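Local coordinates for DUF411 domain-containing protein (Pseudomonas aeruginosa, PDB 6WIS), which binds a cysteine-bridged cluster of four copper ions and probably contributes to bacterial copper resistance, at residues L45-H55 with V58-H67; D81-V92 with D104-R113. All coordinates share one frame; numbering follows the deposited sequence.

How the interactions relate
Interaction 1 (45-55 with 58-67) and interaction 2 (81-92 with 104-113) follow one another along the chain and meet in a single mixed sheet, where strands 62-65 and 84-86 are neighbours. Interaction 1 folds an irregular segment over a strand and ends in the copper cluster; its buried residues run from the apolar F63 to the carboxylate of E65, the bridging C54 and the histidines H55 and H67. In interaction 2 a short strand pair, 84-86 with 106-111, forms the buried middle, D81, D104 and R113 lie at exposed ends, and M90 reaches a further copper ion. The two join directly: the hydroxyl of S53 bonds to the carbonyl of G89, and E65 pairs with V87 through the backbone.

Interaction 1: residues L45-H55 with V58-H67; sequences LGVPYSMGSCH and VIDGKFVEGH. With CU (copper (II) ion), chain C; CU (copper (II) ion), chain D.
Segment 45-55, with no regular helix or strand, passes over strand 62-65 and draws nearest at S53 and G66, where G66 N donates to H55 O (3.1 Å). At the far end V47 lays CG2 over the centre of one face of the F63 ring, 3.9 Å from its centroid, while L45 CD1 meets V58 CG2. G46, with positive phi, ends helix 38-45 in a Schellman motif, and L45 O lies 3.4 Å from F63 CD2. Strands 55-59 and 62-65 form an antiparallel hairpin closed by a type I' turn from I59 to K62. On its second strand E65, CG anti to the backbone N (chi1 -176°), bends at chi2 and brings its carboxylate to G52 and S53: OE2 takes S53 N through its anti lone pair at 2.7 Å and also forms a salt bridge with K42, while OE1 bonds to T56 OG1. C54 SG bridges two copper ions at 2.3 Å each; H55 ND1 completes one with C16, and H67 NE2 the other with C15. The H55 ring gives NE2 to G66 O in a weak, bent bond, has G66 CA over one face, and turns its edge onto the face of H67, planes at 71°. H67 ND1 is held by the carbonyl of P95.

Interaction 2: residues D81-V92 with D104-R113; sequences DLVGAAVPGMPV and DAYQVVGLTR. With CU (copper (II) ion), chain F.
D104 reaches V92 with both backbone and side chain: D104 N donates to V92 O at 2.8 Å, and OD2 accepts V92 N at 2.9 Å, met on the anti side and 21° out of the carboxylate plane. CG lies anti to the carbonyl carbon (chi1 -67°), which points the carboxylate back at the V92 N-H. P91 CG lies against Y106 CB and CG, the two side chains crossing at about a right angle, while V87 CG1 touches CD2; the phenol ring also stacks on Y123. V108 divides its methyls, CG1 reaching A85 CB and CG2 meeting V87 CG2 at 3.5 Å. V109 and A86 form an antiparallel hydrogen-bonded pair, V109 N to A86 O being nearly straight at 174°. G110 sits opposite A85 in a non-hydrogen-bonded pair, their CA atoms only 4.2 Å apart. L111 O accepts V83 N at 2.9 Å, and L111 N donates to G84 O. T112 sets its CB and CG2 against D81 O, and R113 receives V83 CG2 over one guanidinium face. Backbone bonds and small apolar side chains thus join the strands here, whereas in the loop where M90, here selenomethionine, binds copper through SE with C15 and M97, D104 satisfies both the N-H and C=O of V92.

Interaction 1: residues L45-H55 with V58-H67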
ATOM      1  N   LEU A  45     -12.837  -3.202  -0.972  1.00 33.30           N
ATOM      2  CA  LEU A  45     -11.901  -2.785  -2.004  1.00 33.83           C
ATOM      3  C   LEU A  45     -11.395  -3.952  -2.836  1.00 35.17           C
ATOM      4  O   LEU A  45     -10.765  -3.726  -3.873  1.00 29.58           O
ATOM      5  CB  LEU A  45     -10.724  -2.043  -1.350  1.00 33.86           C
ATOM      6  CG  LEU A  45     -11.043  -0.638  -0.827  1.00 29.70           C
ATOM      7  CD1 LEU A  45      -9.999  -0.175   0.157  1.00 32.31           C
ATOM      8  CD2 LEU A  45     -11.111   0.348  -1.996  1.00 34.73           C
ATOM      9  N   GLY A  46     -11.646  -5.188  -2.402  1.00 32.97           N
ATOM     10  CA  GLY A  46     -11.181  -6.343  -3.134  1.00 32.93           C
ATOM     11  C   GLY A  46      -9.766  -6.769  -2.817  1.00 33.53           C
ATOM     12  O   GLY A  46      -9.121  -7.411  -3.652  1.00 30.91           O
ATOM     13  N   VAL A  47      -9.260  -6.449  -1.630  1.00 27.24           N
ATOM     14  CA  VAL A  47      -7.925  -6.907  -1.259  1.00 30.68           C
ATOM     15  C   VAL A  47      -7.997  -8.402  -0.987  1.00 34.23           C
ATOM     16  O   VAL A  47      -8.760  -8.817  -0.105  1.00 32.24           O
ATOM     17  CB  VAL A  47      -7.388  -6.170  -0.024  1.00 26.07           C
ATOM     18  CG1 VAL A  47      -5.980  -6.709   0.334  1.00 26.18           C
ATOM     19  CG2 VAL A  47      -7.414  -4.638  -0.239  1.00 22.40           C
ATOM     20  N   PRO A  48      -7.213  -9.235  -1.673  1.00 36.50           N
ATOM     21  CA  PRO A  48      -7.293 -10.682  -1.433  1.00 31.56           C
ATOM     22  C   PRO A  48      -6.892 -11.049  -0.016  1.00 34.68           C
ATOM     23  O   PRO A  48      -5.947 -10.495   0.561  1.00 32.44           O
ATOM     24  CB  PRO A  48      -6.308 -11.274  -2.453  1.00 34.51           C
ATOM     25  CG  PRO A  48      -6.154 -10.189  -3.497  1.00 39.23           C
ATOM     26  CD  PRO A  48      -6.196  -8.921  -2.689  1.00 33.37           C
ATOM     27  N   TYR A  49      -7.602 -12.036   0.508  1.00 35.30           N
ATOM     28  CA  TYR A  49      -7.487 -12.566   1.854  1.00 37.25           C
ATOM     29  C   TYR A  49      -6.062 -12.558   2.409  1.00 47.31           C
ATOM     30  O   TYR A  49      -5.770 -11.820   3.361  1.00 53.08           O
ATOM     31  CB  TYR A  49      -8.096 -13.980   1.833  1.00 42.16           C
ATOM     32  CG  TYR A  49      -8.176 -14.670   3.164  1.00 40.07           C
ATOM     33  CD1 TYR A  49      -8.812 -14.073   4.246  1.00 46.08           C
ATOM     34  CD2 TYR A  49      -7.639 -15.940   3.332  1.00 46.84           C
ATOM     35  CE1 TYR A  49      -8.888 -14.714   5.481  1.00 38.31           C
ATOM     36  CE2 TYR A  49      -7.713 -16.589   4.556  1.00 47.73           C
ATOM     37  CZ  TYR A  49      -8.336 -15.977   5.622  1.00 38.59           C
ATOM     38  OH  TYR A  49      -8.401 -16.626   6.831  1.00 48.25           O
ATOM     39  N   SER A  50      -5.152 -13.343   1.827  1.00 44.56           N
ATOM     40  CA  SER A  50      -3.795 -13.432   2.361  1.00 42.17           C
ATOM     41  C   SER A  50      -2.839 -12.445   1.701  1.00 47.22           C
ATOM     42  O   SER A  50      -1.632 -12.719   1.584  1.00 41.84           O
ATOM     43  CB  SER A  50      -3.259 -14.857   2.229  1.00 43.54           C
ATOM     44  OG  SER A  50      -2.702 -15.037   0.931  1.00 60.62           O
HETATM   45  N   MSE A  51      -3.368 -11.299   1.317  1.00 41.02           N
HETATM   46  CA  MSE A  51      -2.511 -10.250   0.742  1.00 37.92           C
HETATM   47  C   MSE A  51      -2.655  -9.013   1.622  1.00 32.74           C
HETATM   48  O   MSE A  51      -2.147  -7.998   1.245  1.00 29.80           O
HETATM   49  CB  MSE A  51      -2.931  -9.960  -0.692  1.00 37.20           C
HETATM   50  CG  MSE A  51      -1.866 -10.320  -1.681  1.00 53.77           C
HETATM   51 SE   MSE A  51      -2.383 -10.037  -3.518  0.62 54.17          SE
HETATM   52  CE  MSE A  51      -1.950 -11.693  -4.425  1.00 34.95           C
ATOM     53  N   GLY A  52      -3.337  -9.154   2.756  1.00 30.23           N
ATOM     54  CA  GLY A  52      -3.556  -8.029   3.639  1.00 27.82           C
ATOM     55  C   GLY A  52      -2.291  -7.583   4.350  1.00 28.76           C
ATOM     56  O   GLY A  52      -1.303  -8.306   4.485  1.00 30.14           O
ATOM     57  N   SER A  53      -2.337  -6.353   4.841  1.00 27.79           N
ATOM     58  CA  SER A  53      -1.207  -5.765   5.535  1.00 25.68           C
ATOM     59  C   SER A  53      -1.795  -4.952   6.675  1.00 26.90           C
ATOM     60  O   SER A  53      -2.941  -5.174   7.082  1.00 27.76           O
ATOM     61  CB  SER A  53      -0.343  -4.964   4.542  1.00 26.83           C
ATOM     62  OG  SER A  53       0.855  -4.496   5.128  1.00 25.40           O
ATOM     63  N   CYS A  54      -1.019  -3.990   7.184  1.00 24.12           N
ATOM     64  CA  CYS A  54      -1.389  -3.202   8.360  1.00 23.74           C
ATOM     65  C   CYS A  54      -2.169  -1.926   8.025  1.00 26.50           C
ATOM     66  O   CYS A  54      -2.677  -1.253   8.939  1.00 20.46           O
ATOM     67  CB  CYS A  54      -0.105  -2.834   9.116  1.00 25.58           C
ATOM     68  SG  CYS A  54       1.149  -2.197   7.939  1.00 27.53           S
ATOM     69  N   HIS A  55      -2.239  -1.542   6.755  1.00 22.14           N
ATOM     70  CA  HIS A  55      -3.005  -0.358   6.380  1.00 21.27           C
ATOM     71  C   HIS A  55      -3.467  -0.517   4.934  1.00 23.48           C
ATOM     72  O   HIS A  55      -2.909  -1.310   4.180  1.00 22.65           O
ATOM     73  CB  HIS A  55      -2.171   0.926   6.537  1.00 22.50           C
ATOM     74  CG  HIS A  55      -0.995   1.001   5.603  1.00 20.96           C
ATOM     75  ND1 HIS A  55       0.310   0.849   6.025  1.00 23.70           N
ATOM     76  CD2 HIS A  55      -0.932   1.196   4.261  1.00 22.57           C
ATOM     77  CE1 HIS A  55       1.128   0.952   4.991  1.00 23.22           C
ATOM     78  NE2 HIS A  55       0.400   1.142   3.903  1.00 23.54           N
ATOM     79  N   VAL A  58      -6.193   4.400  -0.558  1.00 23.57           N
ATOM     80  CA  VAL A  58      -7.056   4.474  -1.743  1.00 25.09           C
ATOM     81  C   VAL A  58      -6.642   5.693  -2.544  1.00 28.16           C
ATOM     82  O   VAL A  58      -6.628   6.815  -2.016  1.00 27.66           O
ATOM     83  CB  VAL A  58      -8.558   4.555  -1.402  1.00 29.81           C
ATOM     84  CG1 VAL A  58      -9.391   4.433  -2.703  1.00 28.95           C
ATOM     85  CG2 VAL A  58      -8.959   3.434  -0.430  1.00 30.23           C
ATOM     86  N   ILE A  59      -6.303   5.489  -3.813  1.00 28.66           N
ATOM     87  CA  ILE A  59      -5.906   6.614  -4.653  1.00 33.75           C
ATOM     88  C   ILE A  59      -6.591   6.438  -5.996  1.00 34.22           C
ATOM     89  O   ILE A  59      -6.457   5.383  -6.625  1.00 31.23           O
ATOM     90  CB  ILE A  59      -4.374   6.749  -4.823  1.00 30.19           C
ATOM     91  CG1 ILE A  59      -4.045   7.908  -5.784  1.00 34.27           C
ATOM     92  CG2 ILE A  59      -3.713   5.425  -5.302  1.00 24.61           C
ATOM     93  CD1 ILE A  59      -2.641   8.515  -5.561  1.00 30.25           C
ATOM     94  N   ASP A  60      -7.369   7.443  -6.399  1.00 38.08           N
ATOM     95  CA  ASP A  60      -8.026   7.467  -7.706  1.00 39.77           C
ATOM     96  C   ASP A  60      -8.735   6.146  -7.985  1.00 44.56           C
ATOM     97  O   ASP A  60      -8.697   5.614  -9.096  1.00 43.53           O
ATOM     98  CB  ASP A  60      -7.020   7.821  -8.809  1.00 42.32           C
ATOM     99  CG  ASP A  60      -6.441   9.239  -8.641  1.00 53.43           C
ATOM    100  OD1 ASP A  60      -7.213  10.216  -8.449  1.00 55.40           O
ATOM    101  OD2 ASP A  60      -5.201   9.377  -8.686  1.00 58.14           O
ATOM    102  N   GLY A  61      -9.351   5.587  -6.938  1.00 41.05           N
ATOM    103  CA  GLY A  61     -10.147   4.397  -7.050  1.00 34.75           C
ATOM    104  C   GLY A  61      -9.432   3.078  -6.835  1.00 42.18           C
ATOM    105  O   GLY A  61     -10.107   2.048  -6.715  1.00 42.37           O
ATOM    106  N   LYS A  62      -8.100   3.061  -6.779  1.00 37.55           N
ATOM    107  CA  LYS A  62      -7.346   1.816  -6.661  1.00 31.95           C
ATOM    108  C   LYS A  62      -6.794   1.674  -5.246  1.00 32.62           C
ATOM    109  O   LYS A  62      -6.493   2.676  -4.584  1.00 29.04           O
ATOM    110  CB  LYS A  62      -6.207   1.790  -7.675  1.00 32.22           C
ATOM    111  CG  LYS A  62      -6.656   2.163  -9.097  1.00 32.83           C
ATOM    112  CD  LYS A  62      -5.524   1.973 -10.093  1.00 33.09           C
ATOM    113  CE  LYS A  62      -6.026   2.214 -11.534  1.00 27.87           C
ATOM    114  NZ  LYS A  62      -4.941   1.817 -12.457  1.00 36.11           N
ATOM    115  N   PHE A  63      -6.672   0.431  -4.772  1.00 29.27           N
ATOM    116  CA  PHE A  63      -6.189   0.211  -3.409  1.00 29.38           C
ATOM    117  C   PHE A  63      -4.669   0.048  -3.380  1.00 27.48           C
ATOM    118  O   PHE A  63      -4.049  -0.414  -4.339  1.00 25.76           O
ATOM    119  CB  PHE A  63      -6.866  -1.001  -2.736  1.00 25.71           C
ATOM    120  CG  PHE A  63      -6.531  -2.355  -3.345  1.00 26.94           C
ATOM    121  CD1 PHE A  63      -5.319  -2.981  -3.082  1.00 24.38           C
ATOM    122  CD2 PHE A  63      -7.478  -3.030  -4.109  1.00 28.41           C
ATOM    123  CE1 PHE A  63      -5.037  -4.214  -3.618  1.00 30.54           C
ATOM    124  CE2 PHE A  63      -7.211  -4.268  -4.635  1.00 29.82           C
ATOM    125  CZ  PHE A  63      -5.994  -4.866  -4.394  1.00 28.64           C
ATOM    126  N   VAL A  64      -4.081   0.434  -2.253  1.00 26.88           N
ATOM    127  CA  VAL A  64      -2.638   0.383  -2.017  1.00 20.73           C
ATOM    128  C   VAL A  64      -2.511  -0.321  -0.675  1.00 24.71           C
ATOM    129  O   VAL A  64      -2.797   0.274   0.365  1.00 23.69           O
ATOM    130  CB  VAL A  64      -1.998   1.778  -1.971  1.00 23.57           C
ATOM    131  CG1 VAL A  64      -0.495   1.677  -1.645  1.00 19.87           C
ATOM    132  CG2 VAL A  64      -2.236   2.556  -3.327  1.00 21.70           C
ATOM    133  N   GLU A  65      -2.172  -1.603  -0.694  1.00 26.26           N
ATOM    134  CA  GLU A  65      -2.190  -2.427   0.506  1.00 24.63           C
ATOM    135  C   GLU A  65      -0.773  -2.525   1.052  1.00 24.06           C
ATOM    136  O   GLU A  65       0.121  -3.045   0.378  1.00 22.74           O
ATOM    137  CB  GLU A  65      -2.754  -3.818   0.203  1.00 25.38           C
ATOM    138  CG  GLU A  65      -2.893  -4.717   1.429  1.00 22.38           C
ATOM    139  CD  GLU A  65      -3.976  -4.238   2.395  1.00 30.98           C
ATOM    140  OE1 GLU A  65      -4.753  -3.353   1.981  1.00 31.71           O
ATOM    141  OE2 GLU A  65      -4.057  -4.739   3.558  1.00 26.44           O
ATOM    142  N   GLY A  66      -0.562  -2.011   2.247  1.00 24.66           N
ATOM    143  CA  GLY A  66       0.749  -2.161   2.848  1.00 21.90           C
ATOM    144  C   GLY A  66       1.798  -1.154   2.383  1.00 25.88           C
ATOM    145  O   GLY A  66       1.518  -0.077   1.828  1.00 23.27           O
ATOM    146  N   HIS A  67       3.046  -1.519   2.653  1.00 22.68           N
ATOM    147  CA  HIS A  67       4.180  -0.602   2.525  1.00 24.77           C
ATOM    148  C   HIS A  67       4.698  -0.536   1.082  1.00 26.35           C
ATOM    149  O   HIS A  67       5.852  -0.839   0.786  1.00 23.94           O
ATOM    150  CB  HIS A  67       5.255  -1.021   3.521  1.00 24.47           C
ATOM    151  CG  HIS A  67       4.863  -0.763   4.947  1.00 22.94           C
ATOM    152  ND1 HIS A  67       5.187   0.404   5.605  1.00 24.55           N
ATOM    153  CD2 HIS A  67       4.121  -1.487   5.814  1.00 20.60           C
ATOM    154  CE1 HIS A  67       4.670   0.385   6.820  1.00 26.88           C
ATOM    155  NE2 HIS A  67       4.013  -0.750   6.975  1.00 21.12           N
TER
HETATM  156 CU    CU C 201       0.547  -0.023   8.019  1.00 23.20          CU
HETATM  157 CU    CU D 202       3.031  -1.197   8.785  1.00 26.31          CU

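Interaction 2: residues D81-V92 with D104-R113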
ATOM      1  N   ASP A  81      -5.033  -1.676 -16.511  1.00 35.26           N
ATOM      2  CA  ASP A  81      -5.483  -3.030 -16.201  1.00 42.24           C
ATOM      3  C   ASP A  81      -5.461  -3.364 -14.703  1.00 40.21           C
ATOM      4  O   ASP A  81      -5.982  -4.421 -14.322  1.00 39.56           O
ATOM      5  CB  ASP A  81      -4.625  -4.053 -16.958  1.00 34.81           C
ATOM      6  CG  ASP A  81      -3.147  -3.886 -16.673  1.00 43.76           C
ATOM      7  OD1 ASP A  81      -2.664  -2.734 -16.721  1.00 45.79           O
ATOM      8  OD2 ASP A  81      -2.468  -4.895 -16.394  1.00 46.44           O
ATOM      9  N   LEU A  82      -4.887  -2.513 -13.848  1.00 39.91           N
ATOM     10  CA  LEU A  82      -4.713  -2.828 -12.429  1.00 39.44           C
ATOM     11  C   LEU A  82      -5.664  -2.010 -11.565  1.00 35.21           C
ATOM     12  O   LEU A  82      -5.815  -0.797 -11.751  1.00 34.62           O
ATOM     13  CB  LEU A  82      -3.273  -2.581 -11.960  1.00 36.75           C
ATOM     14  CG  LEU A  82      -2.163  -3.388 -12.632  1.00 37.12           C
ATOM     15  CD1 LEU A  82      -0.816  -3.024 -12.036  1.00 36.10           C
ATOM     16  CD2 LEU A  82      -2.421  -4.885 -12.522  1.00 32.25           C
ATOM     17  N   VAL A  83      -6.278  -2.690 -10.599  1.00 32.97           N
ATOM     18  CA  VAL A  83      -7.178  -2.074  -9.634  1.00 37.36           C
ATOM     19  C   VAL A  83      -6.530  -1.888  -8.257  1.00 34.57           C
ATOM     20  O   VAL A  83      -7.164  -1.325  -7.355  1.00 26.58           O
ATOM     21  CB  VAL A  83      -8.459  -2.924  -9.516  1.00 40.28           C
ATOM     22  CG1 VAL A  83      -8.170  -4.173  -8.709  1.00 37.08           C
ATOM     23  CG2 VAL A  83      -9.624  -2.113  -8.922  1.00 50.00           C
ATOM     24  N   GLY A  84      -5.298  -2.352  -8.067  1.00 32.54           N
ATOM     25  CA  GLY A  84      -4.643  -2.229  -6.777  1.00 30.10           C
ATOM     26  C   GLY A  84      -3.266  -2.859  -6.822  1.00 27.21           C
ATOM     27  O   GLY A  84      -2.922  -3.589  -7.756  1.00 27.58           O
ATOM     28  N   ALA A  85      -2.462  -2.512  -5.815  1.00 24.72           N
ATOM     29  CA  ALA A  85      -1.166  -3.148  -5.606  1.00 27.36           C
ATOM     30  C   ALA A  85      -0.989  -3.374  -4.112  1.00 25.38           C
ATOM     31  O   ALA A  85      -1.469  -2.582  -3.301  1.00 23.15           O
ATOM     32  CB  ALA A  85      -0.017  -2.316  -6.149  1.00 24.78           C
ATOM     33  N   ALA A  86      -0.325  -4.477  -3.764  1.00 23.15           N
ATOM     34  CA  ALA A  86      -0.158  -4.901  -2.378  1.00 28.76           C
ATOM     35  C   ALA A  86       1.289  -5.289  -2.125  1.00 24.45           C
ATOM     36  O   ALA A  86       1.932  -5.928  -2.979  1.00 24.96           O
ATOM     37  CB  ALA A  86      -1.058  -6.127  -2.024  1.00 21.79           C
ATOM     38  N   VAL A  87       1.789  -4.904  -0.952  1.00 24.15           N
ATOM     39  CA  VAL A  87       2.927  -5.567  -0.314  1.00 24.90           C
ATOM     40  C   VAL A  87       2.375  -6.301   0.905  1.00 25.45           C
ATOM     41  O   VAL A  87       2.132  -5.676   1.947  1.00 25.60           O
ATOM     42  CB  VAL A  87       4.035  -4.590   0.094  1.00 26.23           C
ATOM     43  CG1 VAL A  87       5.127  -5.353   0.855  1.00 24.83           C
ATOM     44  CG2 VAL A  87       4.601  -3.847  -1.135  1.00 20.99           C
ATOM     45  N   PRO A  88       2.117  -7.602   0.814  1.00 23.05           N
ATOM     46  CA  PRO A  88       1.475  -8.302   1.937  1.00 24.89           C
ATOM     47  C   PRO A  88       2.352  -8.294   3.184  1.00 25.29           C
ATOM     48  O   PRO A  88       3.581  -8.225   3.106  1.00 25.83           O
ATOM     49  CB  PRO A  88       1.283  -9.725   1.403  1.00 25.47           C
ATOM     50  CG  PRO A  88       1.287  -9.572  -0.083  1.00 30.31           C
ATOM     51  CD  PRO A  88       2.261  -8.461  -0.371  1.00 23.62           C
ATOM     52  N   GLY A  89       1.709  -8.356   4.344  1.00 26.68           N
ATOM     53  CA  GLY A  89       2.508  -8.422   5.553  1.00 25.18           C
ATOM     54  C   GLY A  89       3.229  -7.115   5.839  1.00 30.12           C
ATOM     55  O   GLY A  89       2.770  -6.014   5.490  1.00 29.48           O
HETATM   56  N   MSE A  90       4.383  -7.232   6.487  1.00 25.76           N
HETATM   57  CA  MSE A  90       5.184  -6.054   6.788  1.00 28.11           C
HETATM   58  C   MSE A  90       6.652  -6.399   6.687  1.00 30.57           C
HETATM   59  O   MSE A  90       7.310  -6.589   7.709  1.00 30.88           O
HETATM   60  CB  MSE A  90       4.875  -5.502   8.191  1.00 29.83           C
HETATM   61  CG  MSE A  90       3.430  -5.116   8.466  1.00 28.08           C
HETATM   62 SE   MSE A  90       3.142  -4.431  10.306  0.75 32.91          SE
HETATM   63  CE  MSE A  90       3.736  -5.999  11.325  1.00 30.19           C
ATOM     64  N   PRO A  91       7.165  -6.484   5.459  1.00 28.23           N
ATOM     65  CA  PRO A  91       8.576  -6.867   5.272  1.00 27.90           C
ATOM     66  C   PRO A  91       9.501  -5.766   5.764  1.00 31.39           C
ATOM     67  O   PRO A  91       9.306  -4.588   5.451  1.00 27.41           O
ATOM     68  CB  PRO A  91       8.700  -7.071   3.761  1.00 26.30           C
ATOM     69  CG  PRO A  91       7.552  -6.307   3.178  1.00 27.49           C
ATOM     70  CD  PRO A  91       6.444  -6.363   4.182  1.00 26.36           C
ATOM     71  N   VAL A  92      10.497  -6.157   6.558  1.00 27.96           N
ATOM     72  CA  VAL A  92      11.463  -5.177   7.053  1.00 30.82           C
ATOM     73  C   VAL A  92      12.254  -4.627   5.867  1.00 27.28           C
ATOM     74  O   VAL A  92      12.615  -5.363   4.945  1.00 31.84           O
ATOM     75  CB  VAL A  92      12.384  -5.812   8.116  1.00 29.96           C
ATOM     76  CG1 VAL A  92      13.484  -4.836   8.548  1.00 29.75           C
ATOM     77  CG2 VAL A  92      11.589  -6.229   9.334  1.00 32.48           C
ATOM     78  N   ASP A 104      13.752  -7.834   4.467  1.00 35.80           N
ATOM     79  CA  ASP A 104      13.064  -8.999   3.922  1.00 35.64           C
ATOM     80  C   ASP A 104      12.837  -8.772   2.433  1.00 34.41           C
ATOM     81  O   ASP A 104      12.287  -7.742   2.036  1.00 34.67           O
ATOM     82  CB  ASP A 104      11.720  -9.219   4.622  1.00 29.51           C
ATOM     83  CG  ASP A 104      11.864  -9.613   6.080  1.00 37.32           C
ATOM     84  OD1 ASP A 104      12.582 -10.598   6.353  1.00 37.69           O
ATOM     85  OD2 ASP A 104      11.244  -8.948   6.948  1.00 31.35           O
ATOM     86  N   ALA A 105      13.264  -9.716   1.607  1.00 28.83           N
ATOM     87  CA  ALA A 105      12.876  -9.676   0.204  1.00 34.68           C
ATOM     88  C   ALA A 105      11.361  -9.517   0.082  1.00 31.29           C
ATOM     89  O   ALA A 105      10.604 -10.091   0.863  1.00 27.68           O
ATOM     90  CB  ALA A 105      13.338 -10.959  -0.500  1.00 33.08           C
ATOM     91  N   TYR A 106      10.911  -8.741  -0.905  1.00 28.96           N
ATOM     92  CA  TYR A 106       9.469  -8.585  -1.104  1.00 28.71           C
ATOM     93  C   TYR A 106       9.189  -8.117  -2.525  1.00 27.89           C
ATOM     94  O   TYR A 106      10.076  -7.635  -3.232  1.00 28.39           O
ATOM     95  CB  TYR A 106       8.841  -7.612  -0.082  1.00 28.21           C
ATOM     96  CG  TYR A 106       9.194  -6.132  -0.261  1.00 30.50           C
ATOM     97  CD1 TYR A 106      10.362  -5.605   0.285  1.00 30.65           C
ATOM     98  CD2 TYR A 106       8.333  -5.262  -0.945  1.00 30.59           C
ATOM     99  CE1 TYR A 106      10.680  -4.259   0.129  1.00 34.51           C
ATOM    100  CE2 TYR A 106       8.642  -3.902  -1.113  1.00 26.74           C
ATOM    101  CZ  TYR A 106       9.810  -3.415  -0.568  1.00 32.64           C
ATOM    102  OH  TYR A 106      10.125  -2.089  -0.710  1.00 32.05           O
ATOM    103  N   GLN A 107       7.934  -8.280  -2.929  1.00 27.09           N
ATOM    104  CA  GLN A 107       7.438  -7.810  -4.212  1.00 31.62           C
ATOM    105  C   GLN A 107       6.241  -6.894  -3.986  1.00 29.64           C
ATOM    106  O   GLN A 107       5.498  -7.032  -3.005  1.00 27.88           O
ATOM    107  CB  GLN A 107       7.015  -8.980  -5.118  1.00 30.41           C
ATOM    108  CG  GLN A 107       8.040 -10.121  -5.232  1.00 32.80           C
ATOM    109  CD  GLN A 107       7.463 -11.369  -5.901  1.00 35.27           C
ATOM    110  OE1 GLN A 107       6.407 -11.868  -5.510  1.00 44.10           O
ATOM    111  NE2 GLN A 107       8.153 -11.870  -6.910  1.00 36.45           N
ATOM    112  N   VAL A 108       6.072  -5.944  -4.885  1.00 24.36           N
ATOM    113  CA  VAL A 108       4.824  -5.205  -5.001  1.00 24.81           C
ATOM    114  C   VAL A 108       3.975  -5.920  -6.051  1.00 27.51           C
ATOM    115  O   VAL A 108       4.381  -6.054  -7.210  1.00 30.00           O
ATOM    116  CB  VAL A 108       5.075  -3.741  -5.395  1.00 26.74           C
ATOM    117  CG1 VAL A 108       3.732  -3.040  -5.620  1.00 26.10           C
ATOM    118  CG2 VAL A 108       5.911  -3.032  -4.316  1.00 23.64           C
ATOM    119  N   VAL A 109       2.816  -6.412  -5.645  1.00 26.98           N
ATOM    120  CA  VAL A 109       1.998  -7.280  -6.481  1.00 30.48           C
ATOM    121  C   VAL A 109       0.799  -6.480  -6.996  1.00 31.23           C
ATOM    122  O   VAL A 109      -0.079  -6.076  -6.224  1.00 30.84           O
ATOM    123  CB  VAL A 109       1.562  -8.528  -5.708  1.00 32.09           C
ATOM    124  CG1 VAL A 109       0.761  -9.472  -6.614  1.00 43.41           C
ATOM    125  CG2 VAL A 109       2.784  -9.238  -5.101  1.00 28.98           C
ATOM    126  N   GLY A 110       0.748  -6.250  -8.304  1.00 30.74           N
ATOM    127  CA  GLY A 110      -0.415  -5.621  -8.885  1.00 31.66           C
ATOM    128  C   GLY A 110      -1.522  -6.631  -9.132  1.00 39.82           C
ATOM    129  O   GLY A 110      -1.277  -7.811  -9.365  1.00 39.19           O
ATOM    130  N   LEU A 111      -2.759  -6.164  -9.033  1.00 35.70           N
ATOM    131  CA  LEU A 111      -3.915  -7.069  -9.225  1.00 36.81           C
ATOM    132  C   LEU A 111      -4.900  -6.530 -10.255  1.00 32.96           C
ATOM    133  O   LEU A 111      -5.215  -5.370 -10.188  1.00 33.98           O
ATOM    134  CB  LEU A 111      -4.632  -7.173  -7.889  1.00 40.80           C
ATOM    135  CG  LEU A 111      -3.849  -7.930  -6.839  1.00 44.13           C
ATOM    136  CD1 LEU A 111      -4.547  -7.847  -5.499  1.00 59.32           C
ATOM    137  CD2 LEU A 111      -3.661  -9.361  -7.281  1.00 42.20           C
ATOM    138  N   THR A 112      -5.311  -7.376 -11.189  1.00 37.08           N
ATOM    139  CA  THR A 112      -6.385  -7.008 -12.098  1.00 40.71           C
ATOM    140  C   THR A 112      -7.733  -7.385 -11.490  1.00 45.27           C
ATOM    141  O   THR A 112      -7.816  -8.114 -10.497  1.00 42.20           O
ATOM    142  CB  THR A 112      -6.217  -7.693 -13.449  1.00 39.95           C
ATOM    143  OG1 THR A 112      -6.546  -9.076 -13.300  1.00 45.65           O
ATOM    144  CG2 THR A 112      -4.764  -7.579 -13.929  1.00 43.91           C
ATOM    145  N   ARG A 113      -8.804  -6.881 -12.108  1.00 48.28           N
ATOM    146  CA  ARG A 113     -10.140  -7.335 -11.733  1.00 51.41           C
ATOM    147  C   ARG A 113     -10.311  -8.834 -11.958  1.00 54.34           C
ATOM    148  O   ARG A 113     -10.935  -9.519 -11.143  1.00 56.40           O
ATOM    149  CB  ARG A 113     -11.202  -6.554 -12.502  1.00 51.87           C
ATOM    150  CG  ARG A 113     -11.610  -5.279 -11.770  1.00 57.64           C
ATOM    151  CD  ARG A 113     -12.604  -4.450 -12.559  1.00 54.93           C
ATOM    152  NE  ARG A 113     -12.321  -3.026 -12.408  1.00 60.25           N
ATOM    153  CZ  ARG A 113     -12.670  -2.299 -11.348  1.00 57.46           C
ATOM    154  NH1 ARG A 113     -13.321  -2.867 -10.338  1.00 53.53           N
ATOM    155  NH2 ARG A 113     -12.361  -1.003 -11.300  1.00 52.58           N
TER
HETATM  156 CU    CU F 204       4.885  -2.800  10.690  1.00 31.97          CU